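Local coordinates for protein decaprenyl diphosphate synthase (PDB 3MZV) that probably makes long all-trans polyprenyl diphosphates by adding isopentenyl diphosphate units to farnesyl diphosphate with magnesium, supplying the side chains of isoprenoid quinones, at residues R55-L60 with I214-V219; V76-T81 with E142-A147; F84-T89 with A181-A186; T89-D94 with D122-R127; F206-A211 with D322-Y327. All coordinates share one frame; numbering follows the deposited sequence.

Contact 1: R55-L60 with I214-V219; sequences RLRPML and IAFQIV
Leu-56 and Arg-57, at the start of helix 56-67, meet the ring of Phe-216 on helix 199-224, within the all-helical isoprenoid synthase fold. The first segment takes in part of the GGKRxRP sequence, which in relatives binds the diphosphate of isopentenyl diphosphate; the second is the helical turn that runs directly into the second aspartate-rich DDxxD motif. The apolar part is one methyl against one ring. CD1 of Leu-56 lies 3.8 Å from CE1 of Phe-216 and approaches obliquely. A long aromatic suits this place because the backbones stand apart, 10.6 Å between the CA atoms of Leu-56 and Phe-216. With CG anti to the backbone N (chi1 -176°) the ring points at helix 56-67, and the leucine side chain covers the remaining distance. Around it, Phe-184 meets the ring, Val-328 packs on it, and Leu-324 covers Leu-56. The arginine, though charged, meets the ring by van der Waals contact. Arg-57 is extended from CG to NE, passing His-86 and Phe-184, its aliphatic stem carrying the charged group this far. Its guanidinium plane stands 85° from that of the Phe-216 ring, with NH2 of Arg-57 4.0 Å from CE2 of Phe-216.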
# COMPACT_ATOMS: atom_id res chain seq x y z
N ARG B 55 -16.65 -5.68 11.92
CA ARG B 55 -16.70 -4.34 11.34
C ARG B 55 -16.75 -3.26 12.41
O ARG B 55 -17.45 -2.28 12.23
CB ARG B 55 -17.90 -4.19 10.42
CG ARG B 55 -18.28 -5.45 9.63
CD ARG B 55 -17.86 -5.41 8.20
NE ARG B 55 -18.82 -4.67 7.38
CZ ARG B 55 -18.52 -3.66 6.57
NH1 ARG B 55 -17.27 -3.21 6.42
NH2 ARG B 55 -19.49 -3.09 5.88
N LEU B 56 -16.00 -3.43 13.49
CA LEU B 56 -15.97 -2.44 14.56
C LEU B 56 -15.43 -1.11 14.02
O LEU B 56 -15.87 -0.05 14.44
CB LEU B 56 -15.04 -2.83 15.71
CG LEU B 56 -15.51 -3.80 16.78
CD1 LEU B 56 -14.55 -3.75 17.97
CD2 LEU B 56 -16.93 -3.45 17.21
N ARG B 57 -14.43 -1.20 13.15
CA ARG B 57 -13.70 0.00 12.76
C ARG B 57 -14.55 1.00 11.98
O ARG B 57 -14.61 2.14 12.39
CB ARG B 57 -12.38 -0.36 12.08
CG ARG B 57 -11.42 -1.14 13.00
CD ARG B 57 -10.34 -1.79 12.18
NE ARG B 57 -9.36 -2.58 12.93
CZ ARG B 57 -9.54 -3.84 13.33
NH1 ARG B 57 -10.70 -4.44 13.18
NH2 ARG B 57 -8.57 -4.46 13.97
N PRO B 58 -15.24 0.58 10.91
CA PRO B 58 -16.11 1.58 10.31
C PRO B 58 -17.24 2.04 11.22
O PRO B 58 -17.64 3.21 11.14
CB PRO B 58 -16.66 0.86 9.08
CG PRO B 58 -16.49 -0.61 9.39
CD PRO B 58 -15.20 -0.63 10.08
N MET B 59 -17.76 1.15 12.09
CA MET B 59 -18.79 1.58 13.04
C MET B 59 -18.31 2.68 13.95
O MET B 59 -19.11 3.53 14.37
CB MET B 59 -19.30 0.43 13.93
CG MET B 59 -19.96 -0.62 13.19
SD MET B 59 -20.99 -1.70 14.28
CE MET B 59 -22.03 -2.13 12.93
N LEU B 60 -17.05 2.63 14.31
CA LEU B 60 -16.49 3.61 15.22
C LEU B 60 -16.52 5.00 14.58
O LEU B 60 -16.78 6.00 15.27
CB LEU B 60 -15.06 3.25 15.62
CG LEU B 60 -14.90 2.20 16.75
CD1 LEU B 60 -13.43 2.00 17.09
CD2 LEU B 60 -15.63 2.60 17.99
N ILE B 214 -6.05 -0.69 21.98
CA ILE B 214 -5.10 -1.31 22.86
C ILE B 214 -5.74 -2.50 23.61
O ILE B 214 -5.22 -3.60 23.51
CB ILE B 214 -4.47 -0.34 23.81
CG1 ILE B 214 -3.55 0.60 23.08
CG2 ILE B 214 -3.64 -1.14 24.92
CD1 ILE B 214 -3.22 1.83 23.84
N ALA B 215 -6.88 -2.29 24.25
CA ALA B 215 -7.61 -3.37 24.92
C ALA B 215 -7.89 -4.49 23.98
O ALA B 215 -7.74 -5.65 24.32
CB ALA B 215 -8.95 -2.86 25.57
N PHE B 216 -8.30 -4.15 22.77
CA PHE B 216 -8.72 -5.14 21.82
C PHE B 216 -7.57 -6.11 21.48
O PHE B 216 -7.73 -7.32 21.46
CB PHE B 216 -9.17 -4.37 20.57
CG PHE B 216 -9.72 -5.20 19.49
CD1 PHE B 216 -11.08 -5.45 19.44
CD2 PHE B 216 -8.90 -5.64 18.45
CE1 PHE B 216 -11.62 -6.19 18.37
CE2 PHE B 216 -9.43 -6.39 17.38
CZ PHE B 216 -10.78 -6.65 17.33
N GLN B 217 -6.39 -5.57 21.24
CA GLN B 217 -5.22 -6.38 20.92
C GLN B 217 -4.74 -7.18 22.14
O GLN B 217 -4.38 -8.32 22.00
CB GLN B 217 -4.07 -5.56 20.42
CG GLN B 217 -2.91 -6.41 19.98
CD GLN B 217 -3.26 -7.31 18.83
OE1 GLN B 217 -3.12 -8.55 18.89
NE2 GLN B 217 -3.78 -6.71 17.79
N ILE B 218 -4.70 -6.56 23.32
CA ILE B 218 -4.32 -7.30 24.51
C ILE B 218 -5.24 -8.48 24.75
O ILE B 218 -4.76 -9.59 25.06
CB ILE B 218 -4.26 -6.38 25.80
CG1 ILE B 218 -3.24 -5.28 25.61
CG2 ILE B 218 -3.94 -7.29 27.03
CD1 ILE B 218 -3.13 -4.18 26.75
N VAL B 219 -6.54 -8.30 24.53
CA VAL B 219 -7.49 -9.42 24.65
C VAL B 219 -7.13 -10.56 23.67
O VAL B 219 -7.06 -11.69 24.04
CB VAL B 219 -8.97 -9.00 24.45
CG1 VAL B 219 -9.90 -10.23 24.20
CG2 VAL B 219 -9.48 -8.25 25.68

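Contact 2: V76-T81 with E142-A147; sequences VHLAAT and EILANA
The carbonyl oxygen of His-77 is gripped twice by Thr-81, the residue whose methyl meets Leu-144 across the contact. Thr-81 N makes the usual helical bond to His-77 O at 3.0 Å. The hydroxyl adds a second: Thr-81 OG1 donates to His-77 O, also at 3.0 Å. The two donors reach the oxygen from opposite faces of its plane, the hydroxyl standing 37° above it. The hydroxyl bond is why threonine suits a buried helix face. With OG1 beside the backbone N (chi1 -59°), the polar branch is held mainly by its own helix, with a weak bond to Ser-128 O beside it, and CG2, anti to the backbone N, is turned toward the neighbouring helix as a purely apolar surface. There CG2 of Thr-81 touches CD1 of Leu-144 at 3.9 Å. Leu-78, one turn back, brings CD2 to the same methyl, 4.1 Å from Leu-144 CD1. One branch of Leu-144 is thus shared by two residues of helix 74-96, and a branched leucine fits because CD2, its other branch, packs on Ala-186. Met-132 of helix 114-133 covers both Leu-78 and Thr-81. The far side of helix 138-161 belongs to the dimer: Glu-142 and Asn-146 are hydrogen-bonded to Gln-130 and Arg-127 of the second subunit. This buried contact is plain helix packing of the all-alpha isoprenoid synthase fold, joining helix 74-96 to a helix that also lines the subunit interface.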
# COMPACT_ATOMS: atom_id res chain seq x y z
N VAL B 76 -19.77 8.50 5.97
CA VAL B 76 -19.82 7.26 5.17
C VAL B 76 -18.52 6.99 4.39
O VAL B 76 -17.88 5.92 4.51
CB VAL B 76 -21.07 7.23 4.28
CG1 VAL B 76 -21.06 5.94 3.44
CG2 VAL B 76 -22.36 7.24 5.19
N HIS B 77 -18.07 8.02 3.68
CA HIS B 77 -16.81 7.96 2.96
C HIS B 77 -15.66 7.62 3.90
O HIS B 77 -14.82 6.77 3.59
CB HIS B 77 -16.49 9.28 2.26
CG HIS B 77 -17.53 9.73 1.28
ND1 HIS B 77 -18.83 9.99 1.65
CD2 HIS B 77 -17.46 9.99 -0.05
CE1 HIS B 77 -19.52 10.38 0.59
NE2 HIS B 77 -18.72 10.36 -0.46
N LEU B 78 -15.61 8.26 5.07
CA LEU B 78 -14.53 8.02 6.00
C LEU B 78 -14.55 6.59 6.57
O LEU B 78 -13.49 5.94 6.68
CB LEU B 78 -14.60 9.04 7.16
CG LEU B 78 -14.32 10.49 6.71
CD1 LEU B 78 -14.44 11.52 7.86
CD2 LEU B 78 -12.95 10.57 6.14
N ALA B 79 -15.74 6.14 6.94
CA ALA B 79 -15.93 4.75 7.43
C ALA B 79 -15.52 3.70 6.36
O ALA B 79 -14.82 2.73 6.71
CB ALA B 79 -17.33 4.51 7.91
N ALA B 80 -15.89 3.94 5.10
CA ALA B 80 -15.46 3.06 4.01
C ALA B 80 -13.90 3.05 3.86
O ALA B 80 -13.27 2.02 3.71
CB ALA B 80 -16.11 3.45 2.74
N THR B 81 -13.29 4.23 3.98
CA THR B 81 -11.85 4.33 3.88
C THR B 81 -11.15 3.59 5.01
O THR B 81 -10.20 2.83 4.77
CB THR B 81 -11.37 5.86 3.85
OG1 THR B 81 -11.96 6.54 2.73
CG2 THR B 81 -9.86 5.93 3.79
N GLU B 142 -4.89 13.60 6.07
CA GLU B 142 -3.59 13.52 6.69
C GLU B 142 -3.60 12.52 7.86
O GLU B 142 -2.67 11.75 8.02
CB GLU B 142 -3.15 14.94 7.17
CG GLU B 142 -1.73 15.05 7.72
CD GLU B 142 -1.46 14.50 9.14
OE1 GLU B 142 -2.38 14.40 9.96
OE2 GLU B 142 -0.29 14.17 9.40
N ILE B 143 -4.66 12.52 8.65
CA ILE B 143 -4.79 11.61 9.77
C ILE B 143 -4.82 10.14 9.34
O ILE B 143 -4.16 9.31 9.94
CB ILE B 143 -6.07 11.95 10.57
CG1 ILE B 143 -5.79 13.25 11.37
CG2 ILE B 143 -6.54 10.78 11.48
CD1 ILE B 143 -6.95 13.85 12.17
N LEU B 144 -5.62 9.84 8.33
CA LEU B 144 -5.76 8.47 7.86
C LEU B 144 -4.49 8.00 7.14
O LEU B 144 -4.11 6.82 7.27
CB LEU B 144 -7.00 8.35 7.03
CG LEU B 144 -8.37 8.43 7.74
CD1 LEU B 144 -9.49 8.40 6.74
CD2 LEU B 144 -8.53 7.30 8.71
N ALA B 145 -3.79 8.90 6.44
CA ALA B 145 -2.50 8.58 5.84
C ALA B 145 -1.46 8.27 6.89
O ALA B 145 -0.71 7.28 6.80
CB ALA B 145 -2.00 9.76 4.90
N ASN B 146 -1.38 9.15 7.89
CA ASN B 146 -0.47 8.91 8.99
C ASN B 146 -0.74 7.57 9.69
O ASN B 146 0.18 6.78 9.93
CB ASN B 146 -0.52 10.08 9.98
CG ASN B 146 0.41 9.86 11.18
OD1 ASN B 146 1.62 9.97 11.06
ND2 ASN B 146 -0.19 9.52 12.35
N ALA B 147 -1.99 7.30 9.99
CA ALA B 147 -2.32 6.03 10.64
C ALA B 147 -1.88 4.83 9.78
O ALA B 147 -1.51 3.80 10.30
CB ALA B 147 -3.80 5.96 10.88

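Contact 3: F84-T89 with A181-A186; sequences FIHTAT and AALFSA
Segments 84-89 and 181-186 are both helical and run in roughly opposite directions, closest at His-86 and Leu-183, whose CA atoms are 7.9 Å apart. Within the first, Ile-85 O takes two bonds, from Thr-89 N and from Thr-89 OG1, both at 2.9 Å, from opposite faces of the carbonyl plane. The contact itself is carried by Leu-183, which spreads its two methyls over neighbouring residues. CD2 of Leu-183 rests on the base of the histidine, 3.7 Å from His-86 CB, where the stem offers carbon rather than polar ring atoms. The other branch, CD1 of Leu-183, lies 4.1 Å from CG2 of Ile-85. A leucine with CG anti to its backbone N (chi1 -168°) presents this fork to the opposite helix, and the beta-branched isoleucine meets it with a methyl held close to its own backbone. In the core of the all-alpha isoprenoid synthase fold, this buried packing joins helix 74-96, which carries the first aspartate-rich motif a turn further on, to helix 169-194. Among the surrounding helices, Arg-57 of helix 56-67 covers His-86 and Leu-183, while Ser-148 of helix 138-161 and Ser-128 of helix 114-133 lie against Ile-85.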
# COMPACT_ATOMS: atom_id res chain seq x y z
N PHE B 84 -11.43 -0.03 4.08
CA PHE B 84 -10.47 -0.33 3.00
C PHE B 84 -9.04 -0.46 3.55
O PHE B 84 -8.30 -1.38 3.18
CB PHE B 84 -10.50 0.75 1.91
CG PHE B 84 -11.61 0.58 0.88
CD1 PHE B 84 -11.80 -0.61 0.23
CD2 PHE B 84 -12.38 1.67 0.51
CE1 PHE B 84 -12.78 -0.73 -0.77
CE2 PHE B 84 -13.31 1.58 -0.49
CZ PHE B 84 -13.53 0.36 -1.13
N ILE B 85 -8.64 0.46 4.41
CA ILE B 85 -7.31 0.41 4.99
C ILE B 85 -7.12 -0.87 5.82
O ILE B 85 -6.10 -1.56 5.70
CB ILE B 85 -7.00 1.68 5.84
CG1 ILE B 85 -6.90 2.91 4.92
CG2 ILE B 85 -5.73 1.50 6.62
CD1 ILE B 85 -6.97 4.23 5.68
N HIS B 86 -8.12 -1.21 6.62
CA HIS B 86 -8.04 -2.43 7.42
C HIS B 86 -7.92 -3.62 6.49
O HIS B 86 -7.08 -4.49 6.74
CB HIS B 86 -9.24 -2.55 8.33
CG HIS B 86 -9.31 -3.82 9.10
ND1 HIS B 86 -8.35 -4.20 10.00
CD2 HIS B 86 -10.26 -4.80 9.13
CE1 HIS B 86 -8.68 -5.36 10.54
NE2 HIS B 86 -9.83 -5.74 10.02
N THR B 87 -8.72 -3.66 5.43
CA THR B 87 -8.73 -4.80 4.55
C THR B 87 -7.39 -4.95 3.82
O THR B 87 -6.84 -6.06 3.70
CB THR B 87 -9.90 -4.71 3.52
OG1 THR B 87 -11.16 -4.60 4.22
CG2 THR B 87 -9.95 -5.91 2.64
N ALA B 88 -6.86 -3.84 3.30
CA ALA B 88 -5.54 -3.82 2.67
C ALA B 88 -4.49 -4.31 3.63
O ALA B 88 -3.62 -5.10 3.20
CB ALA B 88 -5.16 -2.33 2.16
N THR B 89 -4.55 -3.87 4.90
CA THR B 89 -3.60 -4.29 5.95
C THR B 89 -3.63 -5.82 6.17
O THR B 89 -2.58 -6.50 6.28
CB THR B 89 -3.86 -3.54 7.28
OG1 THR B 89 -3.58 -2.14 7.09
CG2 THR B 89 -2.90 -4.08 8.37
N ALA B 181 -4.11 -0.12 17.46
CA ALA B 181 -4.84 1.01 18.08
C ALA B 181 -4.93 2.22 17.16
O ALA B 181 -5.92 2.94 17.22
CB ALA B 181 -4.19 1.43 19.38
N ALA B 182 -3.88 2.44 16.35
CA ALA B 182 -3.79 3.63 15.52
C ALA B 182 -4.96 3.76 14.59
O ALA B 182 -5.42 4.87 14.38
CB ALA B 182 -2.48 3.67 14.74
N LEU B 183 -5.46 2.66 14.05
CA LEU B 183 -6.61 2.74 13.17
C LEU B 183 -7.90 2.95 13.91
O LEU B 183 -8.81 3.61 13.39
CB LEU B 183 -6.70 1.55 12.22
CG LEU B 183 -7.67 1.58 11.03
CD1 LEU B 183 -7.40 2.82 10.14
CD2 LEU B 183 -7.62 0.23 10.23
N PHE B 184 -8.03 2.38 15.11
CA PHE B 184 -9.22 2.63 15.95
C PHE B 184 -9.27 4.11 16.35
O PHE B 184 -10.31 4.73 16.27
CB PHE B 184 -9.17 1.85 17.29
CG PHE B 184 -9.63 0.44 17.23
CD1 PHE B 184 -9.04 -0.47 16.40
CD2 PHE B 184 -10.55 -0.02 18.15
CE1 PHE B 184 -9.43 -1.81 16.42
CE2 PHE B 184 -10.91 -1.35 18.18
CZ PHE B 184 -10.38 -2.24 17.28
N SER B 185 -8.16 4.66 16.82
CA SER B 185 -8.10 6.06 17.19
C SER B 185 -8.32 7.03 16.01
O SER B 185 -9.03 8.04 16.16
CB SER B 185 -6.81 6.44 17.94
OG SER B 185 -5.61 6.18 17.24
N ALA B 186 -7.71 6.72 14.87
CA ALA B 186 -7.98 7.48 13.63
C ALA B 186 -9.46 7.44 13.28
O ALA B 186 -10.06 8.48 12.90
CB ALA B 186 -7.10 6.92 12.40

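Contact 4: T89-D94 with D122-R127; sequences TLLHDD and DYLFAR
At the first aspartate-rich motif of this family, the DDxxD sequence that in relatives holds magnesium and the allylic diphosphate, helix 74-96 meets helix 114-133 through His-92 and Asp-122. His-92 directly precedes the two aspartates of the motif. Its ring turns an edge to the carboxylate: Asp-122 OD1 lies in the ring plane, 3.1 Å from His-92 CE1, while the carboxylate plane is rotated 84° from the ring. His-92 NE2 is 3.5 Å from Asp-122 OD1, but at a poor angle for a hydrogen bond. The real partners of the imidazole lie elsewhere. NE2 bonds to the carbonyl of Val-118, and ND1 pairs with OD2 of Asp-122 of the second subunit. Histidine suits the place because its two nitrogens can serve a backbone oxygen of its own chain and a carboxylate of the other; such surroundings would favour a positively charged ring. In the dimeric all-helical isoprenoid synthase fold this pairing occurs twice, Asp-122 accepting His-92 of the second subunit in return, and the two His-92 rings also meet. Beside the polar pair, the helices touch through leucines set at about a right angle: CD1 of Leu-91 is 4.2 Å from CD1 of Leu-124. Within helix 114-133, Arg-127 NH2 donates to Tyr-123 OH at 2.7 Å, and Arg-127 CG lies over one face of the tyrosine ring.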
# COMPACT_ATOMS: atom_id res chain seq x y z
N THR B 89 -4.55 -3.87 4.90
CA THR B 89 -3.60 -4.29 5.95
C THR B 89 -3.63 -5.82 6.17
O THR B 89 -2.58 -6.50 6.28
CB THR B 89 -3.86 -3.54 7.28
OG1 THR B 89 -3.58 -2.14 7.09
CG2 THR B 89 -2.90 -4.08 8.37
N LEU B 90 -4.85 -6.37 6.20
CA LEU B 90 -5.01 -7.82 6.38
C LEU B 90 -4.44 -8.57 5.20
O LEU B 90 -3.75 -9.56 5.41
CB LEU B 90 -6.50 -8.20 6.52
CG LEU B 90 -7.15 -7.69 7.80
CD1 LEU B 90 -8.62 -8.11 7.78
CD2 LEU B 90 -6.47 -8.18 9.09
N LEU B 91 -4.72 -8.13 3.98
CA LEU B 91 -4.20 -8.81 2.81
C LEU B 91 -2.67 -8.86 2.85
O LEU B 91 -2.07 -9.88 2.49
CB LEU B 91 -4.64 -8.13 1.52
CG LEU B 91 -6.05 -8.41 1.02
CD1 LEU B 91 -6.53 -7.36 0.08
CD2 LEU B 91 -6.12 -9.85 0.38
N HIS B 92 -2.06 -7.72 3.23
CA HIS B 92 -0.58 -7.61 3.33
C HIS B 92 0.02 -8.38 4.54
O HIS B 92 1.08 -8.97 4.40
CB HIS B 92 -0.17 -6.10 3.34
CG HIS B 92 -0.31 -5.44 2.00
ND1 HIS B 92 0.27 -4.22 1.70
CD2 HIS B 92 -0.92 -5.85 0.87
CE1 HIS B 92 0.01 -3.91 0.44
NE2 HIS B 92 -0.71 -4.89 -0.09
N ASP B 93 -0.66 -8.42 5.66
CA ASP B 93 -0.20 -9.19 6.84
C ASP B 93 -0.12 -10.68 6.50
O ASP B 93 0.73 -11.37 7.05
CB ASP B 93 -1.13 -8.94 8.08
CG ASP B 93 -0.45 -9.22 9.48
OD1 ASP B 93 0.80 -9.21 9.68
OD2 ASP B 93 -1.22 -9.47 10.44
N ASP B 94 -0.95 -11.16 5.57
CA ASP B 94 -1.00 -12.58 5.18
C ASP B 94 0.07 -12.96 4.16
O ASP B 94 0.49 -14.11 4.10
CB ASP B 94 -2.36 -12.95 4.57
CG ASP B 94 -3.48 -13.07 5.62
OD1 ASP B 94 -3.21 -13.15 6.82
OD2 ASP B 94 -4.66 -13.12 5.20
N ASP B 122 -2.92 -3.03 -2.50
CA ASP B 122 -2.49 -1.70 -3.00
C ASP B 122 -3.64 -0.93 -3.72
O ASP B 122 -3.83 0.29 -3.57
CB ASP B 122 -1.30 -1.83 -3.97
CG ASP B 122 0.01 -2.26 -3.27
OD1 ASP B 122 0.11 -2.13 -2.07
OD2 ASP B 122 0.95 -2.68 -3.97
N TYR B 123 -4.36 -1.67 -4.56
CA TYR B 123 -5.52 -1.14 -5.26
C TYR B 123 -6.54 -0.54 -4.30
O TYR B 123 -7.01 0.56 -4.53
CB TYR B 123 -6.20 -2.22 -6.11
CG TYR B 123 -7.24 -1.66 -7.07
CD1 TYR B 123 -6.86 -0.96 -8.21
CD2 TYR B 123 -8.61 -1.78 -6.79
CE1 TYR B 123 -7.81 -0.45 -9.10
CE2 TYR B 123 -9.56 -1.27 -7.70
CZ TYR B 123 -9.16 -0.61 -8.82
OH TYR B 123 -10.09 -0.09 -9.72
N LEU B 124 -6.88 -1.26 -3.23
CA LEU B 124 -7.86 -0.79 -2.27
C LEU B 124 -7.36 0.43 -1.49
O LEU B 124 -8.10 1.37 -1.23
CB LEU B 124 -8.20 -1.89 -1.28
CG LEU B 124 -8.73 -3.17 -1.94
CD1 LEU B 124 -9.10 -4.19 -0.91
CD2 LEU B 124 -9.90 -2.84 -2.86
N PHE B 125 -6.09 0.38 -1.11
CA PHE B 125 -5.49 1.50 -0.43
C PHE B 125 -5.58 2.76 -1.29
O PHE B 125 -5.94 3.82 -0.80
CB PHE B 125 -4.04 1.19 -0.10
CG PHE B 125 -3.43 2.22 0.83
CD1 PHE B 125 -2.48 3.12 0.37
CD2 PHE B 125 -3.88 2.35 2.13
CE1 PHE B 125 -1.92 4.09 1.22
CE2 PHE B 125 -3.34 3.31 2.99
CZ PHE B 125 -2.34 4.20 2.51
N ALA B 126 -5.19 2.66 -2.54
CA ALA B 126 -5.25 3.79 -3.47
C ALA B 126 -6.68 4.32 -3.67
O ALA B 126 -6.94 5.52 -3.59
CB ALA B 126 -4.64 3.39 -4.83
N ARG B 127 -7.61 3.41 -3.95
CA ARG B 127 -8.98 3.78 -4.12
C ARG B 127 -9.55 4.46 -2.88
O ARG B 127 -10.38 5.35 -2.99
CB ARG B 127 -9.80 2.52 -4.46
CG ARG B 127 -9.46 1.95 -5.85
CD ARG B 127 -10.34 2.37 -7.03
NE ARG B 127 -9.76 3.45 -7.79
CZ ARG B 127 -9.50 3.53 -9.10
NH1 ARG B 127 -8.96 4.65 -9.53
NH2 ARG B 127 -9.76 2.58 -10.01

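Contact 5: F206-A211 with D322-Y327; sequences FDYGDA and DDLADY
Segments 206-211 and 322-327 are helical and head in broadly the same direction, and Tyr-208 and Ala-325 are the nearest pair, 9.1 Å between CA atoms. They join helix 199-224 of the isoprenoid synthase fold, the helix that ends in the second aspartate-rich motif, to helix 316-328 near the carboxyl end of the chain. One long side chain does the bridging. Tyr-208 has CG anti to the backbone N (chi1 172°), which sends the ring toward helix 316-328, touching Leu-60 of helix 56-67 and Ala-305 of helix 290-308 on the way. Its hydroxyl thus arrives at the backbone of helix 316-328. There it is hydrogen-bonded to the carbonyl oxygen of Leu-321, just before the segment, so the buried polar end has a partner. This explains the tyrosine: the ring fills an apolar layer between helices, and the oxygen finds a backbone carbonyl at the far side. Leu-324 lies across the end of the ring at about a right angle and packs on Leu-56 and Leu-60 as well. The one-carbon side chain of Ala-325 is consistent with so close an approach; its backbone N is 4.2 Å from Tyr-208 OH, a neighbour and not a bonded donor. Leu-324 touches the same hydroxyl with its stem and one branch: Tyr-208 OH is 3.8 Å from both CB and CD2 of Leu-324.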
# COMPACT_ATOMS: atom_id res chain seq x y z
N PHE B 206 -10.44 10.44 20.12
CA PHE B 206 -9.14 9.83 19.83
C PHE B 206 -8.73 8.90 20.99
O PHE B 206 -8.34 7.76 20.74
CB PHE B 206 -8.04 10.90 19.57
CG PHE B 206 -6.66 10.32 19.35
CD1 PHE B 206 -5.81 10.08 20.44
CD2 PHE B 206 -6.21 10.02 18.07
CE1 PHE B 206 -4.53 9.53 20.26
CE2 PHE B 206 -4.90 9.49 17.86
CZ PHE B 206 -4.07 9.24 18.95
N ASP B 207 -8.82 9.41 22.22
CA ASP B 207 -8.33 8.71 23.41
C ASP B 207 -9.19 7.48 23.63
O ASP B 207 -8.64 6.41 23.95
CB ASP B 207 -8.39 9.61 24.67
CG ASP B 207 -7.39 10.76 24.65
OD1 ASP B 207 -6.46 10.81 23.83
OD2 ASP B 207 -7.56 11.66 25.48
N TYR B 208 -10.50 7.60 23.40
CA TYR B 208 -11.41 6.45 23.44
C TYR B 208 -10.97 5.36 22.49
O TYR B 208 -10.83 4.20 22.88
CB TYR B 208 -12.87 6.82 23.17
CG TYR B 208 -13.78 5.62 23.03
CD1 TYR B 208 -14.26 4.92 24.15
CD2 TYR B 208 -14.13 5.14 21.77
CE1 TYR B 208 -15.11 3.79 24.02
CE2 TYR B 208 -14.96 4.01 21.63
CZ TYR B 208 -15.44 3.35 22.74
OH TYR B 208 -16.25 2.26 22.54
N GLY B 209 -10.75 5.74 21.24
CA GLY B 209 -10.40 4.78 20.25
C GLY B 209 -9.05 4.13 20.52
O GLY B 209 -8.91 2.94 20.35
N ASP B 210 -8.06 4.94 20.90
CA ASP B 210 -6.72 4.45 21.23
C ASP B 210 -6.78 3.40 22.34
O ASP B 210 -6.26 2.32 22.21
CB ASP B 210 -5.83 5.63 21.67
CG ASP B 210 -4.46 5.23 22.15
OD1 ASP B 210 -3.63 4.73 21.35
OD2 ASP B 210 -4.19 5.44 23.36
N ALA B 211 -7.44 3.73 23.44
CA ALA B 211 -7.60 2.79 24.56
C ALA B 211 -8.36 1.51 24.17
O ALA B 211 -8.03 0.39 24.57
CB ALA B 211 -8.29 3.51 25.76
N ASP B 322 -19.78 3.06 25.43
CA ASP B 322 -19.47 2.60 26.78
C ASP B 322 -19.67 1.07 26.87
O ASP B 322 -18.74 0.33 27.31
CB ASP B 322 -20.33 3.36 27.79
CG ASP B 322 -19.79 3.30 29.22
OD1 ASP B 322 -19.80 2.22 29.81
OD2 ASP B 322 -19.42 4.36 29.78
N ASP B 323 -20.83 0.58 26.41
CA ASP B 323 -21.08 -0.86 26.43
C ASP B 323 -20.08 -1.57 25.51
O ASP B 323 -19.69 -2.71 25.77
CB ASP B 323 -22.49 -1.22 25.94
CG ASP B 323 -23.59 -0.81 26.89
OD1 ASP B 323 -23.35 -0.67 28.09
OD2 ASP B 323 -24.73 -0.65 26.41
N LEU B 324 -19.69 -0.93 24.43
CA LEU B 324 -18.76 -1.58 23.52
C LEU B 324 -17.40 -1.84 24.23
O LEU B 324 -16.73 -2.85 23.96
CB LEU B 324 -18.58 -0.78 22.26
CG LEU B 324 -17.69 -1.36 21.17
CD1 LEU B 324 -18.24 -2.67 20.59
CD2 LEU B 324 -17.50 -0.28 20.08
N ALA B 325 -17.00 -0.95 25.14
CA ALA B 325 -15.77 -1.18 25.87
C ALA B 325 -15.87 -2.41 26.75
O ALA B 325 -14.92 -3.18 26.80
CB ALA B 325 -15.39 0.04 26.71
N ASP B 326 -17.03 -2.60 27.40
CA ASP B 326 -17.29 -3.83 28.15
C ASP B 326 -17.20 -5.04 27.20
O ASP B 326 -16.50 -6.01 27.48
CB ASP B 326 -18.67 -3.80 28.84
CG ASP B 326 -18.68 -2.93 30.10
OD1 ASP B 326 -17.61 -2.75 30.74
OD2 ASP B 326 -19.75 -2.43 30.49
N TYR B 327 -17.90 -4.95 26.08
CA TYR B 327 -17.94 -6.00 25.06
C TYR B 327 -16.55 -6.45 24.60
O TYR B 327 -16.32 -7.63 24.57
CB TYR B 327 -18.72 -5.53 23.84
CG TYR B 327 -18.64 -6.44 22.62
CD1 TYR B 327 -19.36 -7.64 22.57
CD2 TYR B 327 -17.83 -6.11 21.55
CE1 TYR B 327 -19.29 -8.47 21.44
CE2 TYR B 327 -17.73 -6.94 20.43
CZ TYR B 327 -18.47 -8.10 20.39
OH TYR B 327 -18.35 -8.90 19.28

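Contacts 2, 3 and 4 follow one another along helix 74-96, ending at the first aspartate-rich motif, while contacts 1 and 5 share helix 199-224, which leads to the second. In relatives these two motifs face each other across the active site. Contact 3 ties the two groups together: Phe-184 CE1 is 3.6 Å from Arg-57 NE of contact 1, Ala-186 CB is 3.8 Å from Ala-147 CB of contact 2, and Thr-89 also belongs to contact 4. Contacts 4 and 5 are farthest apart, about 26 Å between centres, on opposite sides of the chain's centre. Contacts 2 and 4 both reach the second subunit.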